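Local atomic coordinates of type III restriction-modification enzyme EcoP15I Mod subunit (Escherichia coli, PDB entry 4ZCF), a protein that recognises the DNA site 5'-CAGCAG-3' and methylates its second adenine at N6 with S-adenosylmethionine, and supports DNA cleavage together with the Res subunit. Residues A[197-202]-A[243-248]; A[223-228]-A[389-394]; A[228-233]-A[395-400]; A[418-423]-A[444-449]. One frame throughout, in Å; residues are numbered along the deposited sequence.

All four contacts lie in the methyltransferase domain. Contacts 1 and 2 belong to one sheet, where strands 241-248 and 220-227 are neighbours, and their centres are 11 Å apart. Contact 3 shares N228 with contact 2 and continues it past the strand ends, 13 Å away between centres. Contact 4 joins two helix starts; its K418 and L422 pack against W226 of contact 2. K418 also touches S198 of contact 1 and pairs with D123, in the predicted S-adenosylmethionine region. At contact 1 the H201 side chain is about 3 Å from a bound manganese. Contact 2 comes to about 9 Å from the DNA (nearest atoms). Contacts 1, 2 and 3 border the second subunit.

Contact 1: residues A[197-202]-A[243-248]; sequences ISIDHN and YIIVYT
CG1 of I245 sits between the backbone N and the carbonyl carbon (chi1 85°), whereas CG1 of I197 is anti to its carbonyl carbon (chi1 -40°). These torsions lay the two side chains side by side, pointing the same way. I197 CB meets I245 CG1 at 3.8 Å, and their CD1 tips also touch. I199 crosses its partners obliquely. Its CD1 reaches Y243 CB at 3.7 Å and I245 CG2 at 3.8 Å. I197, I199, Y243 and I245 share one sheet face, on which helix 204-215 packs. The Y243 ring turns its edge to the backbone after I199, with CE2 4.1 Å from H201 N. F204 stacks on this ring.

S198 and I244 point to the other face, where S198 OG bonds to Y121 OH. Four backbone hydrogen bonds tie the antiparallel strands. I197 N and I245 O are 2.9 Å apart, and Y243 N and I199 O 2.8 Å. Beyond the strand, D200 OD1 accepts from N202 N, an Asx turn, and also from N202 ND2. This turn carries H201, whose side chain lies about 3 Å from a manganese ion. Strand 241-248 runs antiparallel between the mutually parallel strands 193-199 and 220-227, the reversed strand insertion of the Rossmann-like methyltransferase fold.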
loop_
_atom_site.group_PDB
_atom_site.type_symbol
_atom_site.label_atom_id
_atom_site.label_comp_id
_atom_site.label_asym_id
_atom_site.label_seq_id
_atom_site.Cartn_x
_atom_site.Cartn_y
_atom_site.Cartn_z
ATOM N N ILE A 197 1.417 10.978 -2.923
ATOM C CA ILE A 197 2.579 11.380 -3.739
ATOM C C ILE A 197 2.164 12.072 -5.012
ATOM O O ILE A 197 1.577 11.432 -5.890
ATOM C CB ILE A 197 3.586 10.233 -4.055
ATOM C CG1 ILE A 197 3.822 9.292 -2.849
ATOM C CG2 ILE A 197 4.921 10.808 -4.614
ATOM C CD1 ILE A 197 4.616 8.027 -3.148
ATOM N N SER A 198 2.504 13.373 -5.134
ATOM C CA SER A 198 2.249 14.184 -6.324
ATOM C C SER A 198 3.271 13.846 -7.382
ATOM O O SER A 198 4.458 13.758 -7.080
ATOM C CB SER A 198 2.383 15.675 -6.013
ATOM O OG SER A 198 1.240 16.177 -5.347
ATOM N N ILE A 199 2.813 13.663 -8.630
ATOM C CA ILE A 199 3.664 13.404 -9.792
ATOM C C ILE A 199 2.915 13.813 -10.987
ATOM O O ILE A 199 1.729 14.065 -10.886
ATOM C CB ILE A 199 4.185 11.945 -9.987
ATOM C CG1 ILE A 199 3.297 10.896 -9.349
ATOM C CG2 ILE A 199 5.727 11.785 -9.728
ATOM C CD1 ILE A 199 2.213 10.475 -10.170
ATOM N N ASP A 200 3.600 13.830 -12.129
ATOM C CA ASP A 200 3.068 14.134 -13.446
ATOM C C ASP A 200 3.374 12.893 -14.365
ATOM O O ASP A 200 3.757 11.853 -13.842
ATOM C CB ASP A 200 3.581 15.530 -13.952
ATOM C CG ASP A 200 4.848 15.631 -14.802
ATOM O OD1 ASP A 200 5.675 14.681 -14.777
ATOM O OD2 ASP A 200 5.004 16.649 -15.509
ATOM N N HIS A 201 3.172 12.978 -15.679
ATOM C CA HIS A 201 3.349 11.838 -16.603
ATOM C C HIS A 201 4.764 11.273 -16.762
ATOM O O HIS A 201 4.927 10.175 -17.295
ATOM C CB HIS A 201 2.773 12.170 -17.979
ATOM C CG HIS A 201 3.509 13.271 -18.662
ATOM N ND1 HIS A 201 3.196 14.593 -18.431
ATOM C CD2 HIS A 201 4.530 13.208 -19.542
ATOM C CE1 HIS A 201 4.045 15.292 -19.160
ATOM N NE2 HIS A 201 4.849 14.497 -19.863
ATOM N N ASN A 202 5.780 12.025 -16.356
ATOM C CA ASN A 202 7.163 11.583 -16.522
ATOM C C ASN A 202 7.521 10.314 -15.765
ATOM O O ASN A 202 8.023 9.376 -16.385
ATOM C CB ASN A 202 8.141 12.725 -16.281
ATOM C CG ASN A 202 7.958 13.828 -17.275
ATOM O OD1 ASN A 202 8.207 13.654 -18.465
ATOM N ND2 ASN A 202 7.417 14.955 -16.830
ATOM N N TYR A 243 -1.019 13.958 -11.142
ATOM C CA TYR A 243 -1.592 12.939 -10.267
ATOM C C TYR A 243 -1.163 13.031 -8.823
ATOM O O TYR A 243 -0.207 13.703 -8.492
ATOM C CB TYR A 243 -1.250 11.522 -10.812
ATOM C CG TYR A 243 -1.414 11.343 -12.313
ATOM C CD1 TYR A 243 -2.623 10.917 -12.855
ATOM C CD2 TYR A 243 -0.352 11.573 -13.184
ATOM C CE1 TYR A 243 -2.789 10.777 -14.235
ATOM C CE2 TYR A 243 -0.505 11.430 -14.569
ATOM C CZ TYR A 243 -1.721 11.009 -15.087
ATOM O OH TYR A 243 -1.890 10.858 -16.441
ATOM N N ILE A 244 -1.882 12.322 -7.974
ATOM C CA ILE A 244 -1.639 12.107 -6.552
ATOM C C ILE A 244 -1.903 10.602 -6.324
ATOM O O ILE A 244 -3.060 10.178 -6.353
ATOM C CB ILE A 244 -2.459 13.036 -5.601
ATOM C CG1 ILE A 244 -2.317 14.547 -6.041
ATOM C CG2 ILE A 244 -2.042 12.806 -4.113
ATOM C CD1 ILE A 244 -3.066 15.634 -5.268
ATOM N N ILE A 245 -0.817 9.801 -6.210
ATOM C CA ILE A 245 -0.894 8.370 -5.922
ATOM C C ILE A 245 -1.073 8.202 -4.395
ATOM O O ILE A 245 -0.482 8.949 -3.632
ATOM C CB ILE A 245 0.244 7.497 -6.533
ATOM C CG1 ILE A 245 1.478 7.455 -5.668
ATOM C CG2 ILE A 245 0.584 7.856 -7.992
ATOM C CD1 ILE A 245 2.306 6.246 -5.956
ATOM N N VAL A 246 -1.957 7.297 -3.962
ATOM C CA VAL A 246 -2.272 7.100 -2.538
ATOM C C VAL A 246 -2.064 5.623 -2.167
ATOM O O VAL A 246 -2.490 4.737 -2.909
ATOM C CB VAL A 246 -3.716 7.599 -2.209
ATOM C CG1 VAL A 246 -4.004 7.562 -0.720
ATOM C CG2 VAL A 246 -3.968 8.996 -2.760
ATOM N N TYR A 247 -1.357 5.362 -1.070
ATOM C CA TYR A 247 -1.109 4.007 -0.564
ATOM C C TYR A 247 -1.326 4.022 0.941
ATOM O O TYR A 247 -1.324 5.072 1.562
ATOM C CB TYR A 247 0.323 3.499 -0.899
ATOM C CG TYR A 247 0.519 2.966 -2.308
ATOM C CD1 TYR A 247 0.566 3.827 -3.402
ATOM C CD2 TYR A 247 0.676 1.603 -2.546
ATOM C CE1 TYR A 247 0.709 3.343 -4.699
ATOM C CE2 TYR A 247 0.817 1.107 -3.844
ATOM C CZ TYR A 247 0.855 1.986 -4.913
ATOM O OH TYR A 247 1.059 1.532 -6.191
ATOM N N THR A 248 -1.552 2.854 1.507
ATOM C CA THR A 248 -1.769 2.644 2.930
ATOM C C THR A 248 -0.669 1.719 3.448
ATOM O O THR A 248 -0.013 1.060 2.638
ATOM C CB THR A 248 -3.209 2.154 3.177
ATOM O OG1 THR A 248 -3.450 2.034 4.575
ATOM C CG2 THR A 248 -3.531 0.864 2.469
#

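Contact 2: residues A[223-228]-A[389-394]; sequences DLVWKN and SSVIHL
Strands 223-227 and 391-393 run parallel, with axes 4.7 Å apart at closest and 23° between their directions. V225 and K227 each use both backbone groups toward the partner strand. V225 N donates to S390 O at 2.6 Å, and V225 O receives I392 N. K227 N donates to I392 O, and K227 O receives L394 N at 3.0 Å. Both donors to V225 O and K227 O come in nearly straight. W226 and I392 lie on one face, V225, V391, K227 and H393 on the other.

The pairing adds strand 391-393 to the end of the Rossmann-like methyltransferase sheet. It is the outermost strand within the chain, but S389 pairs in parallel with a strand of the second subunit, so the sheet runs on across the dimer interface. S390 OG bonds there to H241 and E240 of the second subunit.

W226 CG is anti to the backbone N (chi1 -175°), which brings the ring edge to L394. L394 CB lies in the ring plane, 3.5 Å from W226 NE1. NE1 also gives a weak hydrogen bond to L394 O, 2.9 Å away. N228 CB sits over the centre of one ring face. An alanine in place of W226 would remove the ring with its packing on K418 and L422, and would probably leave L394 less well held. K227 CG passes H393 ND1 at 3.2 Å, while K227 NZ turns off to A229 O.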
loop_
_atom_site.group_PDB
_atom_site.type_symbol
_atom_site.label_atom_id
_atom_site.label_comp_id
_atom_site.label_asym_id
_atom_site.label_seq_id
_atom_site.Cartn_x
_atom_site.Cartn_y
_atom_site.Cartn_z
ATOM N N ASP A 223 -5.631 6.534 -7.230
ATOM C CA ASP A 223 -4.908 7.672 -7.773
ATOM C C ASP A 223 -5.903 8.738 -8.041
ATOM O O ASP A 223 -7.031 8.449 -8.447
ATOM C CB ASP A 223 -4.117 7.316 -9.041
ATOM C CG ASP A 223 -3.214 6.099 -8.855
ATOM O OD1 ASP A 223 -2.516 6.018 -7.791
ATOM O OD2 ASP A 223 -3.241 5.199 -9.735
ATOM N N LEU A 224 -5.505 9.970 -7.726
ATOM C CA LEU A 224 -6.312 11.163 -7.908
ATOM C C LEU A 224 -5.751 11.945 -9.081
ATOM O O LEU A 224 -4.543 11.951 -9.312
ATOM C CB LEU A 224 -6.324 12.046 -6.639
ATOM C CG LEU A 224 -6.638 11.355 -5.305
ATOM C CD1 LEU A 224 -6.077 12.170 -4.123
ATOM C CD2 LEU A 224 -8.147 11.135 -5.135
ATOM N N VAL A 225 -6.652 12.580 -9.841
ATOM C CA VAL A 225 -6.304 13.384 -11.011
ATOM C C VAL A 225 -6.526 14.815 -10.666
ATOM O O VAL A 225 -7.639 15.207 -10.340
ATOM C CB VAL A 225 -7.047 12.904 -12.281
ATOM C CG1 VAL A 225 -6.918 13.901 -13.423
ATOM C CG2 VAL A 225 -6.544 11.516 -12.701
ATOM N N TRP A 226 -5.439 15.571 -10.598
ATOM C CA TRP A 226 -5.491 17.003 -10.297
ATOM C C TRP A 226 -5.424 17.815 -11.612
ATOM O O TRP A 226 -4.362 17.902 -12.226
ATOM C CB TRP A 226 -4.375 17.413 -9.287
ATOM C CG TRP A 226 -4.436 18.848 -8.827
ATOM C CD1 TRP A 226 -5.554 19.609 -8.657
ATOM C CD2 TRP A 226 -3.332 19.671 -8.445
ATOM N NE1 TRP A 226 -5.204 20.891 -8.310
ATOM C CE2 TRP A 226 -3.852 20.945 -8.114
ATOM C CE3 TRP A 226 -1.934 19.471 -8.382
ATOM C CZ2 TRP A 226 -3.030 22.009 -7.702
ATOM C CZ3 TRP A 226 -1.118 20.520 -7.977
ATOM C CH2 TRP A 226 -1.660 21.773 -7.644
ATOM N N LYS A 227 -6.586 18.314 -12.079
ATOM C CA LYS A 227 -6.682 19.175 -13.261
ATOM C C LYS A 227 -6.417 20.599 -12.714
ATOM O O LYS A 227 -7.285 21.214 -12.082
ATOM C CB LYS A 227 -8.033 18.986 -13.981
ATOM C CG LYS A 227 -8.479 20.168 -14.828
ATOM C CD LYS A 227 -8.098 20.092 -16.267
ATOM C CE LYS A 227 -8.766 21.219 -17.033
ATOM N NZ LYS A 227 -8.382 22.589 -16.570
ATOM N N ASN A 228 -5.150 21.043 -12.859
ATOM C CA ASN A 228 -4.569 22.242 -12.268
ATOM C C ASN A 228 -4.065 23.317 -13.217
ATOM O O ASN A 228 -3.554 24.344 -12.759
ATOM C CB ASN A 228 -3.410 21.789 -11.368
ATOM C CG ASN A 228 -2.232 21.180 -12.091
ATOM O OD1 ASN A 228 -2.362 20.589 -13.155
ATOM N ND2 ASN A 228 -1.030 21.303 -11.518
ATOM N N SER A 389 -13.830 12.547 -4.519
ATOM C CA SER A 389 -13.931 12.217 -5.937
ATOM C C SER A 389 -12.490 12.078 -6.537
ATOM O O SER A 389 -11.579 12.752 -6.070
ATOM C CB SER A 389 -14.776 13.245 -6.679
ATOM O OG SER A 389 -14.494 13.217 -8.078
ATOM N N SER A 390 -12.290 11.177 -7.524
ATOM C CA SER A 390 -10.967 10.904 -8.113
ATOM C C SER A 390 -10.376 12.011 -8.995
ATOM O O SER A 390 -9.150 12.055 -9.188
ATOM C CB SER A 390 -10.960 9.567 -8.852
ATOM O OG SER A 390 -11.714 9.623 -10.052
ATOM N N VAL A 391 -11.247 12.883 -9.552
ATOM C CA VAL A 391 -10.839 13.991 -10.431
ATOM C C VAL A 391 -11.069 15.333 -9.743
ATOM O O VAL A 391 -12.218 15.740 -9.577
ATOM C CB VAL A 391 -11.524 13.924 -11.829
ATOM C CG1 VAL A 391 -11.041 15.064 -12.741
ATOM C CG2 VAL A 391 -11.296 12.575 -12.476
ATOM N N ILE A 392 -9.986 16.030 -9.360
ATOM C CA ILE A 392 -10.048 17.356 -8.696
ATOM C C ILE A 392 -9.666 18.507 -9.633
ATOM O O ILE A 392 -8.544 18.538 -10.146
ATOM C CB ILE A 392 -9.207 17.394 -7.397
ATOM C CG1 ILE A 392 -9.323 16.077 -6.582
ATOM C CG2 ILE A 392 -9.521 18.640 -6.570
ATOM C CD1 ILE A 392 -8.126 15.785 -5.688
ATOM N N HIS A 393 -10.591 19.457 -9.808
ATOM C CA HIS A 393 -10.453 20.679 -10.615
ATOM C C HIS A 393 -10.135 21.804 -9.696
ATOM O O HIS A 393 -10.992 22.249 -8.937
ATOM C CB HIS A 393 -11.755 21.006 -11.389
ATOM C CG HIS A 393 -12.018 19.996 -12.447
ATOM N ND1 HIS A 393 -11.490 20.139 -13.719
ATOM C CD2 HIS A 393 -12.637 18.796 -12.357
ATOM C CE1 HIS A 393 -11.839 19.041 -14.371
ATOM N NE2 HIS A 393 -12.525 18.205 -13.585
ATOM N N LEU A 394 -8.888 22.250 -9.738
ATOM C CA LEU A 394 -8.403 23.328 -8.895
ATOM C C LEU A 394 -7.180 23.931 -9.565
ATOM O O LEU A 394 -6.180 23.229 -9.762
ATOM C CB LEU A 394 -8.069 22.776 -7.503
ATOM C CG LEU A 394 -7.495 23.750 -6.499
ATOM C CD1 LEU A 394 -8.602 24.594 -5.867
ATOM C CD2 LEU A 394 -6.655 23.003 -5.473
#

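Contact 3: residues A[228-233]-A[395-400]; sequences NATDNN and DGRVAT
D395 begins the second segment, just past strand 391-393. Its CB points away from 228-233, but CG is anti to the backbone N (chi1 -155°) and the carboxylate returns. OD1 comes to 3.4 Å from N228 O. Both are acceptors, so no bond joins them. OD1 instead takes a long, weak hydrogen bond from R397 N.

G396 makes the contact's one cross-segment hydrogen bond. Its N donates to N228 O at 2.9 Å, nearly straight (170°), in the carbonyl plane and on a lone pair.

R397 has CG between the backbone N and the carbonyl carbon (chi1 81°), and its chain bends at chi3. The guanidinium thus lies with one face over D395 OD1, 3.6 Å below its plane. R397 NE and D395 OD2 form a salt bridge at 3.2 Å, through charge alone, since no N-H points at the oxygen. R397 NH2 meets T230 CB at 3.8 Å, with the threonine at the edge of the guanidinium. T230 packs also on K387 of the second subunit.

Further on, R397 O receives both T400 N and T400 OG1, the latter at 2.7 Å, where helix 399-404 is under way. The bond across is backbone to backbone and the charge pair is internal to 395-400, so the junction probably depends little on the side chains of 228-233.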
loop_
_atom_site.group_PDB
_atom_site.type_symbol
_atom_site.label_atom_id
_atom_site.label_comp_id
_atom_site.label_asym_id
_atom_site.label_seq_id
_atom_site.Cartn_x
_atom_site.Cartn_y
_atom_site.Cartn_z
ATOM N N ASN A 228 -5.150 21.043 -12.859
ATOM C CA ASN A 228 -4.569 22.242 -12.268
ATOM C C ASN A 228 -4.065 23.317 -13.217
ATOM O O ASN A 228 -3.554 24.344 -12.759
ATOM C CB ASN A 228 -3.410 21.789 -11.368
ATOM C CG ASN A 228 -2.232 21.180 -12.091
ATOM O OD1 ASN A 228 -2.362 20.589 -13.155
ATOM N ND2 ASN A 228 -1.030 21.303 -11.518
ATOM N N ALA A 229 -4.143 23.068 -14.531
ATOM C CA ALA A 229 -3.649 24.001 -15.551
ATOM C C ALA A 229 -4.671 24.205 -16.659
ATOM O O ALA A 229 -5.599 23.401 -16.795
ATOM C CB ALA A 229 -2.338 23.496 -16.138
ATOM N N THR A 230 -4.498 25.304 -17.428
ATOM C CA THR A 230 -5.288 25.704 -18.578
ATOM C C THR A 230 -4.275 26.105 -19.627
ATOM O O THR A 230 -3.653 27.167 -19.528
ATOM C CB THR A 230 -6.279 26.793 -18.186
ATOM O OG1 THR A 230 -7.123 26.272 -17.159
ATOM C CG2 THR A 230 -7.146 27.240 -19.349
ATOM N N ASP A 231 -4.035 25.209 -20.577
ATOM C CA ASP A 231 -3.052 25.439 -21.614
ATOM C C ASP A 231 -3.732 25.609 -22.933
ATOM O O ASP A 231 -4.316 24.652 -23.451
ATOM C CB ASP A 231 -2.009 24.306 -21.657
ATOM C CG ASP A 231 -0.697 24.717 -22.299
ATOM O OD1 ASP A 231 -0.698 25.693 -23.080
ATOM O OD2 ASP A 231 0.331 24.070 -22.015
ATOM N N ASN A 232 -3.662 26.839 -23.483
ATOM C CA ASN A 232 -4.276 27.191 -24.763
ATOM C C ASN A 232 -3.307 27.233 -25.929
ATOM O O ASN A 232 -3.739 27.334 -27.075
ATOM C CB ASN A 232 -5.133 28.439 -24.636
ATOM C CG ASN A 232 -6.404 28.211 -23.842
ATOM O OD1 ASN A 232 -7.039 27.160 -23.918
ATOM N ND2 ASN A 232 -6.820 29.203 -23.080
ATOM N N ASN A 233 -2.009 27.059 -25.646
ATOM C CA ASN A 233 -0.957 26.976 -26.660
ATOM C C ASN A 233 -1.195 25.776 -27.574
ATOM O O ASN A 233 -1.550 24.701 -27.071
ATOM C CB ASN A 233 0.408 26.852 -25.995
ATOM C CG ASN A 233 0.846 28.128 -25.341
ATOM O OD1 ASN A 233 0.784 29.216 -25.938
ATOM N ND2 ASN A 233 1.286 28.022 -24.096
ATOM N N ASP A 395 -7.284 25.214 -9.959
ATOM C CA ASP A 395 -6.214 25.948 -10.605
ATOM C C ASP A 395 -5.016 26.037 -9.660
ATOM O O ASP A 395 -5.136 26.537 -8.531
ATOM C CB ASP A 395 -6.694 27.361 -11.018
ATOM C CG ASP A 395 -5.952 28.014 -12.180
ATOM O OD1 ASP A 395 -4.851 27.521 -12.553
ATOM O OD2 ASP A 395 -6.486 28.991 -12.744
ATOM N N GLY A 396 -3.881 25.529 -10.136
ATOM C CA GLY A 396 -2.641 25.528 -9.376
ATOM C C GLY A 396 -1.953 26.875 -9.339
ATOM O O GLY A 396 -1.144 27.118 -8.442
ATOM N N ARG A 397 -2.257 27.760 -10.316
ATOM C CA ARG A 397 -1.654 29.094 -10.397
ATOM C C ARG A 397 -1.950 30.037 -9.201
ATOM O O ARG A 397 -1.223 31.008 -9.012
ATOM C CB ARG A 397 -1.769 29.730 -11.806
ATOM C CG ARG A 397 -3.099 30.391 -12.142
ATOM C CD ARG A 397 -3.059 30.930 -13.556
ATOM N NE ARG A 397 -4.322 30.711 -14.271
ATOM C CZ ARG A 397 -4.462 29.929 -15.342
ATOM N NH1 ARG A 397 -3.415 29.285 -15.847
ATOM N NH2 ARG A 397 -5.647 29.793 -15.922
ATOM N N VAL A 398 -2.935 29.676 -8.332
ATOM C CA VAL A 398 -3.265 30.397 -7.091
ATOM C C VAL A 398 -2.133 30.379 -6.060
ATOM O O VAL A 398 -2.152 31.193 -5.147
ATOM C CB VAL A 398 -4.632 30.059 -6.454
ATOM C CG1 VAL A 398 -5.771 30.492 -7.354
ATOM C CG2 VAL A 398 -4.751 28.586 -6.081
ATOM N N ALA A 399 -1.147 29.468 -6.212
ATOM C CA ALA A 399 0.033 29.372 -5.343
ATOM C C ALA A 399 0.885 30.652 -5.426
ATOM O O ALA A 399 1.589 30.972 -4.474
ATOM C CB ALA A 399 0.870 28.160 -5.720
ATOM N N THR A 400 0.811 31.390 -6.551
ATOM C CA THR A 400 1.522 32.658 -6.731
ATOM C C THR A 400 0.833 33.749 -5.895
ATOM O O THR A 400 1.505 34.583 -5.292
ATOM C CB THR A 400 1.638 33.025 -8.212
ATOM O OG1 THR A 400 0.329 33.153 -8.777
ATOM C CG2 THR A 400 2.479 32.033 -9.004
#

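Contact 4: residues A[418-423]-A[444-449]; sequences KTIKLV and SGTTAH
K418 leads in with its carbonyl. T446 OG1 lies 3.2 Å from K418 O and may donate to it, though its proton has another acceptor within reach. The K418 side chain heads away, to a salt bridge with D123. T419 is the N-cap of helix 420-430. Its OG1 accepts from K421 N at 3.2 Å, and also bonds to E402.

I420 packs against T446 and H449 of the other segment. CG1 lies between the backbone N and the carbonyl carbon (chi1 67°), which turns CG2 to T446 CG2 at 3.7 Å. CD1 stands over one face of the H449 ring, 4.1 Å above its plane and offset to the rim. T446 CG2 is anti to the backbone N (chi1 -46° for OG1) and so faces both K418 and I420. A glycine in place of T446 would lose CB, OG1 and CG2, and would probably leave I420 without its methyl contact and K418 O without a possible donor. G445 occupies the N-cap position of helix 446-455, with a positive phi that suits glycine. This tight turn after strand 434-439 is consistent with the glycine-rich loop that binds S-adenosylmethionine in related methyltransferases.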
loop_
_atom_site.group_PDB
_atom_site.type_symbol
_atom_site.label_atom_id
_atom_site.label_comp_id
_atom_site.label_asym_id
_atom_site.label_seq_id
_atom_site.Cartn_x
_atom_site.Cartn_y
_atom_site.Cartn_z
ATOM N N LYS A 418 3.002 24.273 -4.533
ATOM C CA LYS A 418 1.658 23.753 -4.447
ATOM C C LYS A 418 0.794 24.751 -3.734
ATOM O O LYS A 418 1.239 25.382 -2.762
ATOM C CB LYS A 418 1.609 22.411 -3.665
ATOM C CG LYS A 418 2.262 21.208 -4.343
ATOM C CD LYS A 418 1.459 20.658 -5.501
ATOM C CE LYS A 418 2.248 19.635 -6.241
ATOM N NZ LYS A 418 3.305 20.259 -7.061
ATOM N N THR A 419 -0.477 24.823 -4.150
ATOM C CA THR A 419 -1.459 25.612 -3.441
ATOM C C THR A 419 -1.879 24.877 -2.154
ATOM O O THR A 419 -1.913 23.651 -2.110
ATOM C CB THR A 419 -2.609 26.082 -4.328
ATOM O OG1 THR A 419 -3.648 26.555 -3.470
ATOM C CG2 THR A 419 -3.158 24.991 -5.245
ATOM N N ILE A 420 -2.159 25.636 -1.109
ATOM C CA ILE A 420 -2.619 25.174 0.201
ATOM C C ILE A 420 -4.052 24.610 0.121
ATOM O O ILE A 420 -4.421 23.790 0.951
ATOM C CB ILE A 420 -2.440 26.305 1.286
ATOM C CG1 ILE A 420 -3.391 27.519 1.020
ATOM C CG2 ILE A 420 -0.961 26.753 1.384
ATOM C CD1 ILE A 420 -3.264 28.772 1.952
ATOM N N LYS A 421 -4.835 24.998 -0.913
ATOM C CA LYS A 421 -6.219 24.540 -1.149
ATOM C C LYS A 421 -6.350 23.051 -1.602
ATOM O O LYS A 421 -7.434 22.454 -1.491
ATOM C CB LYS A 421 -6.955 25.483 -2.117
ATOM C CG LYS A 421 -7.040 26.948 -1.670
ATOM C CD LYS A 421 -8.014 27.193 -0.528
ATOM C CE LYS A 421 -8.320 28.666 -0.332
ATOM N NZ LYS A 421 -7.221 29.416 0.345
ATOM N N LEU A 422 -5.239 22.455 -2.054
ATOM C CA LEU A 422 -5.189 21.067 -2.505
ATOM C C LEU A 422 -5.008 20.060 -1.354
ATOM O O LEU A 422 -5.768 19.087 -1.261
ATOM C CB LEU A 422 -4.066 20.888 -3.570
ATOM C CG LEU A 422 -3.790 19.448 -4.030
ATOM C CD1 LEU A 422 -4.877 18.960 -4.995
ATOM C CD2 LEU A 422 -2.418 19.318 -4.601
ATOM N N VAL A 423 -3.962 20.264 -0.529
ATOM C CA VAL A 423 -3.593 19.365 0.575
ATOM C C VAL A 423 -4.531 19.465 1.756
ATOM O O VAL A 423 -4.600 18.543 2.557
ATOM C CB VAL A 423 -2.146 19.625 1.008
ATOM N N SER A 444 8.229 24.870 -0.307
ATOM C CA SER A 444 7.953 26.223 0.141
ATOM C C SER A 444 7.367 26.275 1.546
ATOM O O SER A 444 7.333 27.355 2.126
ATOM C CB SER A 444 7.016 26.919 -0.847
ATOM O OG SER A 444 5.878 26.159 -1.223
ATOM N N GLY A 445 6.912 25.123 2.068
ATOM C CA GLY A 445 6.279 24.982 3.375
ATOM C C GLY A 445 4.762 24.860 3.345
ATOM O O GLY A 445 4.093 24.991 4.378
ATOM N N THR A 446 4.204 24.590 2.158
ATOM C CA THR A 446 2.760 24.443 1.891
ATOM C C THR A 446 1.993 23.543 2.861
ATOM O O THR A 446 0.899 23.928 3.292
ATOM C CB THR A 446 2.553 23.978 0.460
ATOM O OG1 THR A 446 3.370 24.761 -0.412
ATOM C CG2 THR A 446 1.095 23.979 0.048
ATOM N N THR A 447 2.524 22.333 3.148
ATOM C CA THR A 447 1.840 21.365 4.023
ATOM C C THR A 447 1.729 21.885 5.445
ATOM O O THR A 447 0.697 21.742 6.078
ATOM C CB THR A 447 2.496 19.962 3.910
ATOM O OG1 THR A 447 2.608 19.621 2.541
ATOM C CG2 THR A 447 1.693 18.893 4.576
ATOM N N ALA A 448 2.808 22.482 5.937
ATOM C CA ALA A 448 2.924 23.067 7.263
ATOM C C ALA A 448 1.917 24.205 7.392
ATOM O O ALA A 448 1.152 24.219 8.342
ATOM C CB ALA A 448 4.345 23.564 7.467
ATOM N N HIS A 449 1.845 25.080 6.371
ATOM C CA HIS A 449 0.916 26.202 6.293
ATOM C C HIS A 449 -0.524 25.682 6.377
ATOM O O HIS A 449 -1.303 26.159 7.204
ATOM C CB HIS A 449 1.165 27.013 5.007
ATOM C CG HIS A 449 0.438 28.329 4.936
ATOM N ND1 HIS A 449 0.813 29.311 4.022
ATOM C CD2 HIS A 449 -0.631 28.780 5.640
ATOM C CE1 HIS A 449 -0.040 30.307 4.191
ATOM N NE2 HIS A 449 -0.915 30.042 5.166
#